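Local structure of maternal protein tudor (Drosophila melanogaster, 3NTK) at residues A[12-17]-A[111-116]; A[139-144]-A[152-157]; A[124-129]-A[164-169]; A[6-11]-A[132-137]. The protein binds Aubergine in a methylarginine-dependent way, here represented by its last extended Tudor domain, and is required in oogenesis for primordial germ cell formation. All blocks are in the same frame, centred on the assembly; numbering follows the deposited sequence.

Contact 1 (A[12-17]-A[111-116])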
loop_
_atom_site.group_PDB
_atom_site.type_symbol
_atom_site.label_atom_id
_atom_site.label_comp_id
_atom_site.label_asym_id
_atom_site.label_seq_id
_atom_site.Cartn_x
_atom_site.Cartn_y
_atom_site.Cartn_z
ATOM N N ASP A 12 -6.773 -1.526 -7.657
ATOM C CA ASP A 12 -7.846 -0.817 -8.338
ATOM C C ASP A 12 -7.862 -1.243 -9.802
ATOM O O ASP A 12 -8.892 -1.175 -10.476
ATOM C CB ASP A 12 -7.648 0.696 -8.219
ATOM C CG ASP A 12 -7.928 1.207 -6.819
ATOM O OD1 ASP A 12 -8.999 0.866 -6.272
ATOM O OD2 ASP A 12 -7.088 1.950 -6.266
ATOM N N GLY A 13 -6.707 -1.701 -10.274
ATOM C CA GLY A 13 -6.579 -2.149 -11.649
ATOM C C GLY A 13 -5.117 -2.307 -12.022
ATOM O O GLY A 13 -4.238 -1.971 -11.227
ATOM N N PRO A 14 -4.819 -2.825 -13.222
ATOM C CA PRO A 14 -3.426 -2.997 -13.639
ATOM C C PRO A 14 -2.621 -1.699 -13.601
ATOM O O PRO A 14 -1.434 -1.715 -13.287
ATOM C CB PRO A 14 -3.554 -3.542 -15.060
ATOM C CG PRO A 14 -4.844 -4.317 -15.003
ATOM C CD PRO A 14 -5.740 -3.373 -14.233
ATOM N N MET A 15 -3.257 -0.572 -13.910
ATOM C CA MET A 15 -2.509 0.674 -13.907
ATOM C C MET A 15 -2.376 1.343 -12.556
ATOM O O MET A 15 -1.767 2.401 -12.446
ATOM C CB MET A 15 -3.065 1.666 -14.933
ATOM C CG MET A 15 -4.548 1.827 -14.968
ATOM S SD MET A 15 -5.287 2.256 -13.416
ATOM C CE MET A 15 -6.348 0.890 -13.247
ATOM N N SER A 16 -2.937 0.728 -11.522
ATOM C CA SER A 16 -2.815 1.297 -10.188
ATOM C C SER A 16 -3.119 0.307 -9.079
ATOM O O SER A 16 -4.284 -0.005 -8.810
ATOM C CB SER A 16 -3.722 2.521 -10.034
ATOM O OG SER A 16 -3.475 3.163 -8.789
ATOM N N PHE A 17 -2.064 -0.192 -8.445
ATOM C CA PHE A 17 -2.216 -1.109 -7.331
ATOM C C PHE A 17 -1.057 -0.941 -6.349
ATOM O O PHE A 17 -0.060 -0.281 -6.654
ATOM C CB PHE A 17 -2.339 -2.566 -7.810
ATOM C CG PHE A 17 -1.154 -3.082 -8.576
ATOM C CD1 PHE A 17 -1.014 -2.821 -9.937
ATOM C CD2 PHE A 17 -0.202 -3.881 -7.948
ATOM C CE1 PHE A 17 0.059 -3.355 -10.662
ATOM C CE2 PHE A 17 0.871 -4.417 -8.664
ATOM C CZ PHE A 17 1.000 -4.155 -10.022
ATOM N N CYS A 111 2.323 0.719 -7.676
ATOM C CA CYS A 111 2.806 0.126 -8.922
ATOM C C CYS A 111 1.799 0.284 -10.042
ATOM O O CYS A 111 0.605 0.467 -9.800
ATOM C CB CYS A 111 3.021 -1.384 -8.767
ATOM S SG CYS A 111 4.157 -1.929 -7.508
ATOM N N GLU A 112 2.289 0.193 -11.276
ATOM C CA GLU A 112 1.427 0.231 -12.447
ATOM C C GLU A 112 2.059 -0.733 -13.438
ATOM O O GLU A 112 3.276 -0.756 -13.607
ATOM C CB GLU A 112 1.297 1.640 -13.045
ATOM C CG GLU A 112 2.539 2.268 -13.636
ATOM C CD GLU A 112 2.224 3.589 -14.341
ATOM O OE1 GLU A 112 1.542 4.440 -13.726
ATOM O OE2 GLU A 112 2.655 3.789 -15.502
ATOM N N LEU A 113 1.230 -1.551 -14.072
ATOM C CA LEU A 113 1.737 -2.530 -15.016
ATOM C C LEU A 113 2.234 -1.950 -16.321
ATOM O O LEU A 113 1.709 -0.955 -16.822
ATOM C CB LEU A 113 0.663 -3.568 -15.357
ATOM C CG LEU A 113 0.314 -4.658 -14.346
ATOM C CD1 LEU A 113 -0.701 -5.609 -14.976
ATOM C CD2 LEU A 113 1.570 -5.407 -13.944
ATOM N N ASP A 114 3.266 -2.591 -16.855
ATOM C CA ASP A 114 3.810 -2.235 -18.156
ATOM C C ASP A 114 2.626 -2.680 -19.017
ATOM O O ASP A 114 2.333 -3.869 -19.096
ATOM C CB ASP A 114 5.035 -3.106 -18.440
ATOM C CG ASP A 114 5.484 -3.055 -19.890
ATOM O OD1 ASP A 114 4.757 -2.506 -20.746
ATOM O OD2 ASP A 114 6.579 -3.586 -20.170
ATOM N N ALA A 115 1.941 -1.730 -19.643
ATOM C CA ALA A 115 0.760 -2.039 -20.442
ATOM C C ALA A 115 0.944 -3.055 -21.579
ATOM O O ALA A 115 -0.022 -3.677 -22.020
ATOM C CB ALA A 115 0.161 -0.737 -20.991
ATOM N N SER A 116 2.170 -3.241 -22.047
ATOM C CA SER A 116 2.405 -4.178 -23.144
ATOM C C SER A 116 2.404 -5.648 -22.711
ATOM O O SER A 116 2.374 -6.545 -23.555
ATOM C CB SER A 116 3.746 -3.869 -23.804
ATOM O OG SER A 116 4.815 -4.209 -22.938
HETATM O O HOH W 1 -0.482 4.722 -12.154
#

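Contact 2 (A[139-144]-A[152-157])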
loop_
_atom_site.group_PDB
_atom_site.type_symbol
_atom_site.label_atom_id
_atom_site.label_comp_id
_atom_site.label_asym_id
_atom_site.label_seq_id
_atom_site.Cartn_x
_atom_site.Cartn_y
_atom_site.Cartn_z
ATOM N N GLN A 139 5.032 -12.038 -7.828
ATOM C CA GLN A 139 6.377 -11.510 -8.018
ATOM C C GLN A 139 6.267 -10.344 -8.982
ATOM O O GLN A 139 5.377 -10.311 -9.834
ATOM C CB GLN A 139 7.335 -12.547 -8.607
ATOM C CG GLN A 139 7.589 -13.754 -7.726
ATOM C CD GLN A 139 6.413 -14.692 -7.717
ATOM O OE1 GLN A 139 5.924 -15.098 -8.778
ATOM N NE2 GLN A 139 5.948 -15.052 -6.526
ATOM N N VAL A 140 7.155 -9.373 -8.829
ATOM C CA VAL A 140 7.165 -8.226 -9.721
ATOM C C VAL A 140 8.579 -7.974 -10.199
ATOM O O VAL A 140 9.540 -8.151 -9.448
ATOM C CB VAL A 140 6.655 -6.928 -9.035
ATOM C CG1 VAL A 140 5.163 -7.025 -8.765
ATOM C CG2 VAL A 140 7.428 -6.676 -7.741
ATOM N N GLU A 141 8.702 -7.598 -11.467
ATOM C CA GLU A 141 9.991 -7.249 -12.033
ATOM C C GLU A 141 9.872 -5.733 -12.103
ATOM O O GLU A 141 8.957 -5.220 -12.742
ATOM C CB GLU A 141 10.158 -7.817 -13.445
ATOM C CG GLU A 141 11.586 -7.719 -13.979
ATOM C CD GLU A 141 11.673 -7.845 -15.496
ATOM O OE1 GLU A 141 10.838 -8.559 -16.092
ATOM O OE2 GLU A 141 12.591 -7.237 -16.090
ATOM N N ILE A 142 10.760 -5.016 -11.422
ATOM C CA ILE A 142 10.703 -3.558 -11.440
ATOM C C ILE A 142 11.473 -3.016 -12.637
ATOM O O ILE A 142 12.699 -3.121 -12.707
ATOM C CB ILE A 142 11.277 -2.957 -10.139
ATOM C CG1 ILE A 142 10.540 -3.542 -8.934
ATOM C CG2 ILE A 142 11.115 -1.436 -10.144
ATOM C CD1 ILE A 142 11.043 -3.029 -7.597
ATOM N N LEU A 143 10.740 -2.440 -13.583
ATOM C CA LEU A 143 11.343 -1.900 -14.788
ATOM C C LEU A 143 11.847 -0.485 -14.564
ATOM O O LEU A 143 12.803 -0.049 -15.207
ATOM C CB LEU A 143 10.327 -1.916 -15.936
ATOM C CG LEU A 143 9.699 -3.279 -16.246
ATOM C CD1 LEU A 143 8.718 -3.134 -17.398
ATOM C CD2 LEU A 143 10.781 -4.283 -16.594
ATOM N N ALA A 144 11.203 0.234 -13.651
ATOM C CA ALA A 144 11.598 1.597 -13.353
ATOM C C ALA A 144 10.796 2.183 -12.204
ATOM O O ALA A 144 9.750 1.656 -11.816
ATOM C CB ALA A 144 11.425 2.466 -14.590
ATOM N N VAL A 152 7.046 0.941 -12.231
ATOM C CA VAL A 152 6.416 0.401 -13.439
ATOM C C VAL A 152 6.919 -1.036 -13.378
ATOM O O VAL A 152 8.121 -1.267 -13.329
ATOM C CB VAL A 152 6.922 1.070 -14.723
ATOM C CG1 VAL A 152 6.343 0.340 -15.946
ATOM C CG2 VAL A 152 6.506 2.539 -14.740
ATOM N N VAL A 153 6.004 -1.999 -13.363
ATOM C CA VAL A 153 6.399 -3.395 -13.210
ATOM C C VAL A 153 5.769 -4.404 -14.166
ATOM O O VAL A 153 4.836 -4.098 -14.902
ATOM C CB VAL A 153 6.061 -3.887 -11.774
ATOM C CG1 VAL A 153 6.597 -2.908 -10.732
ATOM C CG2 VAL A 153 4.541 -4.045 -11.621
ATOM N N ARG A 154 6.316 -5.616 -14.139
ATOM C CA ARG A 154 5.796 -6.743 -14.902
ATOM C C ARG A 154 5.390 -7.690 -13.782
ATOM O O ARG A 154 6.170 -7.938 -12.858
ATOM C CB ARG A 154 6.872 -7.384 -15.773
ATOM C CG ARG A 154 7.240 -6.567 -16.989
ATOM C CD ARG A 154 8.354 -7.240 -17.768
ATOM N NE ARG A 154 8.899 -6.358 -18.795
ATOM C CZ ARG A 154 10.058 -6.559 -19.412
ATOM N NH1 ARG A 154 10.798 -7.617 -19.109
ATOM N NH2 ARG A 154 10.483 -5.697 -20.324
ATOM N N LEU A 155 4.170 -8.204 -13.857
ATOM C CA LEU A 155 3.642 -9.074 -12.814
ATOM C C LEU A 155 3.747 -10.564 -13.129
ATOM O O LEU A 155 3.528 -10.995 -14.266
ATOM C CB LEU A 155 2.179 -8.701 -12.546
ATOM C CG LEU A 155 1.424 -9.398 -11.411
ATOM C CD1 LEU A 155 2.043 -9.032 -10.077
ATOM C CD2 LEU A 155 -0.045 -8.986 -11.454
ATOM N N PHE A 156 4.081 -11.340 -12.105
ATOM C CA PHE A 156 4.208 -12.786 -12.237
ATOM C C PHE A 156 3.467 -13.493 -11.113
ATOM O O PHE A 156 3.265 -12.941 -10.029
ATOM C CB PHE A 156 5.679 -13.212 -12.205
ATOM C CG PHE A 156 6.513 -12.603 -13.298
ATOM C CD1 PHE A 156 6.845 -11.253 -13.268
ATOM C CD2 PHE A 156 6.949 -13.377 -14.369
ATOM C CE1 PHE A 156 7.598 -10.679 -14.292
ATOM C CE2 PHE A 156 7.703 -12.813 -15.399
ATOM C CZ PHE A 156 8.027 -11.460 -15.359
ATOM N N TYR A 157 3.058 -14.726 -11.381
ATOM C CA TYR A 157 2.360 -15.529 -10.391
ATOM C C TYR A 157 2.980 -16.919 -10.490
ATOM O O TYR A 157 2.973 -17.531 -11.557
ATOM C CB TYR A 157 0.866 -15.571 -10.697
ATOM C CG TYR A 157 0.067 -16.337 -9.675
ATOM C CD1 TYR A 157 0.086 -15.976 -8.327
ATOM C CD2 TYR A 157 -0.709 -17.429 -10.056
ATOM C CE1 TYR A 157 -0.651 -16.688 -7.382
ATOM C CE2 TYR A 157 -1.447 -18.143 -9.126
ATOM C CZ TYR A 157 -1.414 -17.771 -7.796
ATOM O OH TYR A 157 -2.150 -18.487 -6.890
#

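Contact 3 (A[124-129]-A[164-169])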
loop_
_atom_site.group_PDB
_atom_site.type_symbol
_atom_site.label_atom_id
_atom_site.label_comp_id
_atom_site.label_asym_id
_atom_site.label_seq_id
_atom_site.Cartn_x
_atom_site.Cartn_y
_atom_site.Cartn_z
ATOM N N ALA A 124 -9.175 -7.054 -17.848
ATOM C CA ALA A 124 -10.516 -7.175 -17.281
ATOM C C ALA A 124 -10.663 -8.322 -16.289
ATOM O O ALA A 124 -11.419 -8.219 -15.324
ATOM C CB ALA A 124 -11.550 -7.324 -18.412
ATOM N N LEU A 125 -9.934 -9.407 -16.525
ATOM C CA LEU A 125 -9.994 -10.590 -15.670
ATOM C C LEU A 125 -9.085 -10.500 -14.442
ATOM O O LEU A 125 -9.310 -11.180 -13.437
ATOM C CB LEU A 125 -9.595 -11.824 -16.484
ATOM C CG LEU A 125 -10.323 -13.156 -16.272
ATOM C CD1 LEU A 125 -9.437 -14.268 -16.806
ATOM C CD2 LEU A 125 -10.633 -13.392 -14.807
ATOM N N LEU A 126 -8.052 -9.668 -14.522
ATOM C CA LEU A 126 -7.121 -9.547 -13.408
ATOM C C LEU A 126 -7.774 -9.161 -12.088
ATOM O O LEU A 126 -7.363 -9.640 -11.037
ATOM C CB LEU A 126 -6.005 -8.554 -13.752
ATOM C CG LEU A 126 -4.670 -9.217 -14.095
ATOM C CD1 LEU A 126 -3.630 -8.153 -14.450
ATOM C CD2 LEU A 126 -4.203 -10.045 -12.899
ATOM N N GLN A 127 -8.785 -8.301 -12.137
ATOM C CA GLN A 127 -9.472 -7.875 -10.919
ATOM C C GLN A 127 -9.959 -9.074 -10.100
ATOM O O GLN A 127 -9.656 -9.191 -8.910
ATOM C CB GLN A 127 -10.668 -6.986 -11.268
ATOM C CG GLN A 127 -11.340 -6.366 -10.055
ATOM C CD GLN A 127 -10.540 -5.219 -9.467
ATOM O OE1 GLN A 127 -10.778 -4.796 -8.337
ATOM N NE2 GLN A 127 -9.596 -4.697 -10.240
ATOM N N SER A 128 -10.710 -9.966 -10.742
ATOM C CA SER A 128 -11.243 -11.148 -10.067
ATOM C C SER A 128 -10.163 -12.172 -9.725
ATOM O O SER A 128 -10.279 -12.910 -8.745
ATOM C CB SER A 128 -12.328 -11.803 -10.932
ATOM O OG SER A 128 -11.792 -12.305 -12.143
ATOM N N PHE A 129 -9.110 -12.223 -10.530
ATOM C CA PHE A 129 -8.025 -13.161 -10.282
ATOM C C PHE A 129 -7.296 -12.759 -9.000
ATOM O O PHE A 129 -6.975 -13.604 -8.162
ATOM C CB PHE A 129 -7.061 -13.165 -11.476
ATOM C CG PHE A 129 -5.922 -14.136 -11.342
ATOM C CD1 PHE A 129 -4.762 -13.783 -10.657
ATOM C CD2 PHE A 129 -6.009 -15.408 -11.903
ATOM C CE1 PHE A 129 -3.702 -14.680 -10.535
ATOM C CE2 PHE A 129 -4.956 -16.313 -11.785
ATOM C CZ PHE A 129 -3.798 -15.946 -11.100
ATOM N N GLU A 164 0.013 -15.752 -18.550
ATOM C CA GLU A 164 0.015 -17.199 -18.727
ATOM C C GLU A 164 -0.889 -17.895 -17.716
ATOM O O GLU A 164 -1.459 -18.942 -18.009
ATOM C CB GLU A 164 1.435 -17.755 -18.594
ATOM C CG GLU A 164 1.514 -19.260 -18.784
ATOM C CD GLU A 164 2.907 -19.810 -18.553
ATOM O OE1 GLU A 164 3.860 -19.298 -19.180
ATOM O OE2 GLU A 164 3.046 -20.755 -17.745
ATOM N N LYS A 165 -1.023 -17.310 -16.527
ATOM C CA LYS A 165 -1.854 -17.901 -15.484
ATOM C C LYS A 165 -3.327 -17.527 -15.621
ATOM O O LYS A 165 -4.179 -18.089 -14.935
ATOM C CB LYS A 165 -1.337 -17.490 -14.102
ATOM C CG LYS A 165 0.166 -17.647 -13.947
ATOM C CD LYS A 165 0.629 -19.081 -14.164
ATOM C CE LYS A 165 0.216 -19.982 -13.019
ATOM N NZ LYS A 165 0.902 -21.303 -13.104
ATOM N N LEU A 166 -3.622 -16.565 -16.491
ATOM C CA LEU A 166 -5.002 -16.149 -16.729
ATOM C C LEU A 166 -5.524 -17.061 -17.837
ATOM O O LEU A 166 -5.538 -16.697 -19.007
ATOM C CB LEU A 166 -5.053 -14.686 -17.173
ATOM C CG LEU A 166 -4.562 -13.658 -16.147
ATOM C CD1 LEU A 166 -4.623 -12.263 -16.749
ATOM C CD2 LEU A 166 -5.417 -13.735 -14.888
ATOM N N GLN A 167 -5.954 -18.255 -17.444
ATOM C CA GLN A 167 -6.430 -19.257 -18.386
ATOM C C GLN A 167 -7.647 -18.903 -19.233
ATOM O O GLN A 167 -7.766 -19.378 -20.361
ATOM C CB GLN A 167 -6.683 -20.569 -17.641
ATOM C CG GLN A 167 -5.443 -21.103 -16.940
ATOM C CD GLN A 167 -5.658 -22.473 -16.339
ATOM O OE1 GLN A 167 -6.500 -22.653 -15.457
ATOM N NE2 GLN A 167 -4.900 -23.452 -16.817
ATOM N N GLU A 168 -8.543 -18.076 -18.702
ATOM C CA GLU A 168 -9.746 -17.690 -19.431
ATOM C C GLU A 168 -9.503 -16.712 -20.580
ATOM O O GLU A 168 -10.422 -16.416 -21.342
ATOM C CB GLU A 168 -10.787 -17.103 -18.470
ATOM C CG GLU A 168 -11.286 -18.086 -17.414
ATOM C CD GLU A 168 -10.500 -18.019 -16.114
ATOM O OE1 GLU A 168 -9.253 -17.944 -16.165
ATOM O OE2 GLU A 168 -11.134 -18.049 -15.038
ATOM N N CYS A 169 -8.278 -16.207 -20.708
ATOM C CA CYS A 169 -7.967 -15.275 -21.787
ATOM C C CYS A 169 -6.962 -15.862 -22.770
ATOM O O CYS A 169 -6.117 -16.671 -22.334
ATOM C CB CYS A 169 -7.400 -13.967 -21.232
ATOM S SG CYS A 169 -8.569 -12.890 -20.340
ATOM O OXT CYS A 169 -7.021 -15.481 -23.962
#

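Contact 4 (A[6-11]-A[132-137])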
loop_
_atom_site.group_PDB
_atom_site.type_symbol
_atom_site.label_atom_id
_atom_site.label_comp_id
_atom_site.label_asym_id
_atom_site.label_seq_id
_atom_site.Cartn_x
_atom_site.Cartn_y
_atom_site.Cartn_z
ATOM N N CYS A 6 6.177 -10.412 -3.405
ATOM C CA CYS A 6 5.368 -9.394 -2.759
ATOM C C CYS A 6 3.947 -9.909 -2.616
ATOM O O CYS A 6 3.605 -10.987 -3.115
ATOM C CB CYS A 6 5.351 -8.119 -3.598
ATOM S SG CYS A 6 4.547 -8.304 -5.202
ATOM N N VAL A 7 3.129 -9.137 -1.914
ATOM C CA VAL A 7 1.729 -9.467 -1.740
ATOM C C VAL A 7 1.017 -8.205 -2.195
ATOM O O VAL A 7 1.495 -7.102 -1.933
ATOM C CB VAL A 7 1.377 -9.759 -0.258
ATOM C CG1 VAL A 7 -0.120 -9.934 -0.105
ATOM C CG2 VAL A 7 2.088 -11.023 0.213
ATOM N N VAL A 8 -0.095 -8.363 -2.906
ATOM C CA VAL A 8 -0.862 -7.212 -3.370
ATOM C C VAL A 8 -1.816 -6.839 -2.237
ATOM O O VAL A 8 -2.611 -7.664 -1.795
ATOM C CB VAL A 8 -1.669 -7.561 -4.641
ATOM C CG1 VAL A 8 -2.507 -6.367 -5.078
ATOM C CG2 VAL A 8 -0.718 -7.976 -5.759
ATOM N N VAL A 9 -1.734 -5.602 -1.758
ATOM C CA VAL A 9 -2.591 -5.173 -0.658
ATOM C C VAL A 9 -3.763 -4.308 -1.092
ATOM O O VAL A 9 -4.740 -4.157 -0.352
ATOM C CB VAL A 9 -1.780 -4.413 0.423
ATOM C CG1 VAL A 9 -0.765 -5.353 1.057
ATOM C CG2 VAL A 9 -1.076 -3.200 -0.192
ATOM N N GLN A 10 -3.662 -3.737 -2.287
ATOM C CA GLN A 10 -4.718 -2.892 -2.826
ATOM C C GLN A 10 -4.656 -3.007 -4.345
ATOM O O GLN A 10 -3.586 -2.879 -4.930
ATOM C CB GLN A 10 -4.492 -1.440 -2.405
ATOM C CG GLN A 10 -5.652 -0.516 -2.701
ATOM C CD GLN A 10 -6.795 -0.685 -1.718
ATOM O OE1 GLN A 10 -7.858 -0.082 -1.876
ATOM N NE2 GLN A 10 -6.579 -1.506 -0.691
ATOM N N PHE A 11 -5.794 -3.247 -4.988
ATOM C CA PHE A 11 -5.796 -3.385 -6.440
ATOM C C PHE A 11 -6.993 -2.711 -7.100
ATOM O O PHE A 11 -8.099 -3.245 -7.098
ATOM C CB PHE A 11 -5.751 -4.872 -6.812
ATOM C CG PHE A 11 -5.450 -5.134 -8.263
ATOM C CD1 PHE A 11 -6.477 -5.227 -9.198
ATOM C CD2 PHE A 11 -4.133 -5.284 -8.693
ATOM C CE1 PHE A 11 -6.193 -5.468 -10.548
ATOM C CE2 PHE A 11 -3.840 -5.524 -10.035
ATOM C CZ PHE A 11 -4.873 -5.616 -10.963
ATOM N N THR A 132 -9.322 -13.024 -5.564
ATOM C CA THR A 132 -9.400 -14.396 -5.077
ATOM C C THR A 132 -8.116 -14.845 -4.382
ATOM O O THR A 132 -8.121 -15.808 -3.614
ATOM C CB THR A 132 -9.691 -15.366 -6.244
ATOM O OG1 THR A 132 -10.955 -15.036 -6.832
ATOM C CG2 THR A 132 -9.725 -16.805 -5.760
ATOM N N ARG A 133 -7.021 -14.139 -4.645
ATOM C CA ARG A 133 -5.725 -14.502 -4.080
ATOM C C ARG A 133 -5.034 -13.341 -3.365
ATOM O O ARG A 133 -3.808 -13.253 -3.364
ATOM C CB ARG A 133 -4.826 -15.020 -5.206
ATOM C CG ARG A 133 -5.488 -16.075 -6.087
ATOM C CD ARG A 133 -4.666 -16.370 -7.333
ATOM N NE ARG A 133 -5.244 -17.439 -8.150
ATOM C CZ ARG A 133 -6.429 -17.374 -8.754
ATOM N NH1 ARG A 133 -7.182 -16.287 -8.643
ATOM N NH2 ARG A 133 -6.864 -18.403 -9.471
ATOM N N PHE A 134 -5.817 -12.465 -2.742
ATOM C CA PHE A 134 -5.259 -11.302 -2.059
ATOM C C PHE A 134 -4.122 -11.577 -1.080
ATOM O O PHE A 134 -3.201 -10.772 -0.960
ATOM C CB PHE A 134 -6.362 -10.520 -1.337
ATOM C CG PHE A 134 -6.687 -9.199 -1.984
ATOM C CD1 PHE A 134 -5.669 -8.325 -2.359
ATOM C CD2 PHE A 134 -8.007 -8.823 -2.212
ATOM C CE1 PHE A 134 -5.958 -7.097 -2.951
ATOM C CE2 PHE A 134 -8.308 -7.595 -2.805
ATOM C CZ PHE A 134 -7.278 -6.732 -3.175
ATOM N N SER A 135 -4.174 -12.706 -0.383
ATOM C CA SER A 135 -3.129 -13.026 0.583
ATOM C C SER A 135 -1.981 -13.833 -0.014
ATOM O O SER A 135 -0.984 -14.096 0.661
ATOM C CB SER A 135 -3.729 -13.792 1.767
ATOM O OG SER A 135 -4.345 -14.992 1.332
ATOM N N GLU A 136 -2.113 -14.216 -1.279
ATOM C CA GLU A 136 -1.080 -15.010 -1.928
ATOM C C GLU A 136 0.102 -14.180 -2.410
ATOM O O GLU A 136 -0.006 -12.972 -2.616
ATOM C CB GLU A 136 -1.665 -15.784 -3.108
ATOM C CG GLU A 136 -2.917 -16.571 -2.765
ATOM C CD GLU A 136 -3.088 -17.791 -3.641
ATOM O OE1 GLU A 136 -2.884 -17.675 -4.866
ATOM O OE2 GLU A 136 -3.431 -18.867 -3.107
ATOM N N THR A 137 1.231 -14.851 -2.595
ATOM C CA THR A 137 2.450 -14.199 -3.051
ATOM C C THR A 137 2.519 -14.104 -4.571
ATOM O O THR A 137 2.186 -15.050 -5.280
ATOM C CB THR A 137 3.697 -14.964 -2.548
ATOM O OG1 THR A 137 3.766 -14.871 -1.120
ATOM C CG2 THR A 137 4.968 -14.384 -3.152
HETATM O O HOH W 2 -1.576 -10.867 -2.983
HETATM O O HOH W 3 -3.195 -8.858 0.677
#

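Contact 1 (A[12-17]-A[111-116])
F17 and C111 form the dense end of this contact: C111 CB sits over one face of the F17 ring, 3.9 Å from the ring centroid. CG of F17 lies between its own backbone N and carbonyl carbon (chi1 61°), and P14 O stands at the ring's edge, in plane. L113 crosses F17 at about a right angle, its CG 3.9 Å from F17 CE1, and sets CD1 3.5 Å from P14 CB. L126 of helix 120-131 covers both P14 and L113. An alanine in place of F17 would probably open a gap beside L113 and strip C111 CB of its aromatic cover. The backbones pair strands 16-21 and 109-113 antiparallel inside the OB-fold sheet, F17 and C111 as a hydrogen-bonded pair; within the type I turn from G13 to S16, P14 O takes L113 N at 2.8 Å. The other side is loose and wet. M15 points away, and a water spans M15 O (2.7 Å) and E112 OE1 (2.6 Å), the latter also salt-bridged to K146.

Contact 2 (A[139-144]-A[152-157])
L143 lies across R154 at about a right angle, and both its methyls come from the same side of the guanidinium: CD1 is 3.5 Å from R154 NE, while CD2 sits over the face, toward its rim. The arginine, extended from CG to NE, is a long ridge, and E141 runs beside it pointing the same way. The carboxylate and guanidinium planes stand 86° apart; one bent bond joins them, R154 NH1 to E141 OE1 at 3.2 Å (135° at the hydrogen), on the syn side of the carboxylate and tilted from the guanidinium plane. An alanine in place of R154 would probably leave E141 without its opposite charge here and L143 without the guanidinium face under CD2 and the NE beside CD1. Farther along this face E141 CB meets F156 CE1 at 3.9 Å, and the F156 ring turns its edge to Q139 O. The two strands are the arms of the antiparallel hairpin 137-145/151-157 of the OB-fold sheet, broken by a classic beta bulge: L143 and A144 both face V152, whose O takes L143 N at 2.9 Å. On the opposite face the bumps are branched. V140 sets its CB 4.1 Å from V153 CB and its CG1 3.9 Å from L155 CD1, lodging between the two residues. L155 CD1 also reaches Q139 O at 3.6 Å, and L113 of strand 109-113 closes over V153 and L155.

Contact 3 (A[124-129]-A[164-169])
Apolar contacts do most of the work, and the centre is L166, which pushes one methyl at each of two helix residues. Its CD2 comes 3.5 Å from F129 CD2, crossing the ring obliquely; its CD1 lies 4.0 Å from L126 CG, where the two leucine side chains meet at about a right angle. F129 CG is anti to its backbone N (chi1 -178°), and the outer end of the ring reaches K165, with CZ 4.2 Å from K165 CB. On the outer side L125 CD1 rests 3.6 Å from E168 CB and 3.9 Å from C169 SG. Apart from these, the ring approaches a carbonyl, F129 CE2 lying 3.7 Å from K165 O. The covalent tie is the disulfide from C169 to C121, which fastens the chain's C-terminus back onto helix 120-131 of the OB-fold part. The chain leaves helix 162-165 through an inverse gamma turn centred on L166 and a type I turn from L166 to C169. Polar bonds stay within each segment: L125 O accepts from S128 OG at 3.0 Å as well as from F129 N, and C169 N bonds L166 O. The F129 ring has two further aromatic or charged neighbours, Y157 edge-to-face and R133 in a cation-pi contact.

Contact 4 (A[6-11]-A[132-137])
F134 reaches across to V8, and its side chain can be followed outward from the loop to strand 4-11. CB and CG make no close contact with the strand; chi1 of -109°, off the usual staggered positions, places CG, and the end of the ring comes nearer. The first touch comes at CD1, 3.2 Å from V8 O, which lies at the ring's edge and in its plane. CE1 is next: it lies 3.6 Å from V8 O and meets V8 CG1 at 4.1 Å, the two side chains crossing at about a right angle, and it comes near V9 C. CZ ends near F11, 4.2 Å from F11 N and a little farther from F11 CB. From the helix side, I130 packs on both V8 and F11. The backbone of the same loop is joined to the strand by water. One molecule accepts from V8 N at 2.9 Å and lies within bonding distance of F134 O and E136 O; another sits between V8 O and F134 O. V7 CG1 packs directly on F134 O at 3.3 Å, and T137 CA makes a CA-H...O contact with C6 O at 3.4 Å. The loop itself is tightened by a type I turn, E136 N to R133 O at 2.9 Å. Helix 120-131 is followed by this loop into strand 137-145, which pairs antiparallel with strand 4-11, as the fourth and first strands of an OB fold do.

In the fold
Contacts 1 and 2 lie closest, their centres about 10 Å apart, because strands 109-113 and 151-157 run parallel side by side: D114 N meets V153 O at 2.9 Å and E112 O meets V153 N at 3.0 Å. Contact 4 lays the loop 132-137 against strand 4-11 of the same sheet, with F11 against F17 of contact 1. Contact 3, about 14 Å from contacts 1 and 4 between centres, works from the helix side; Y157 CD2 of contact 2 touches F129 CZ at 3.6 Å, and L126 packs on L113. All four belong to the OB-fold part. The Tudor sheet 53-95 is inserted between strands 16-21 and 109-113, so contact 1 lies where the chain returns.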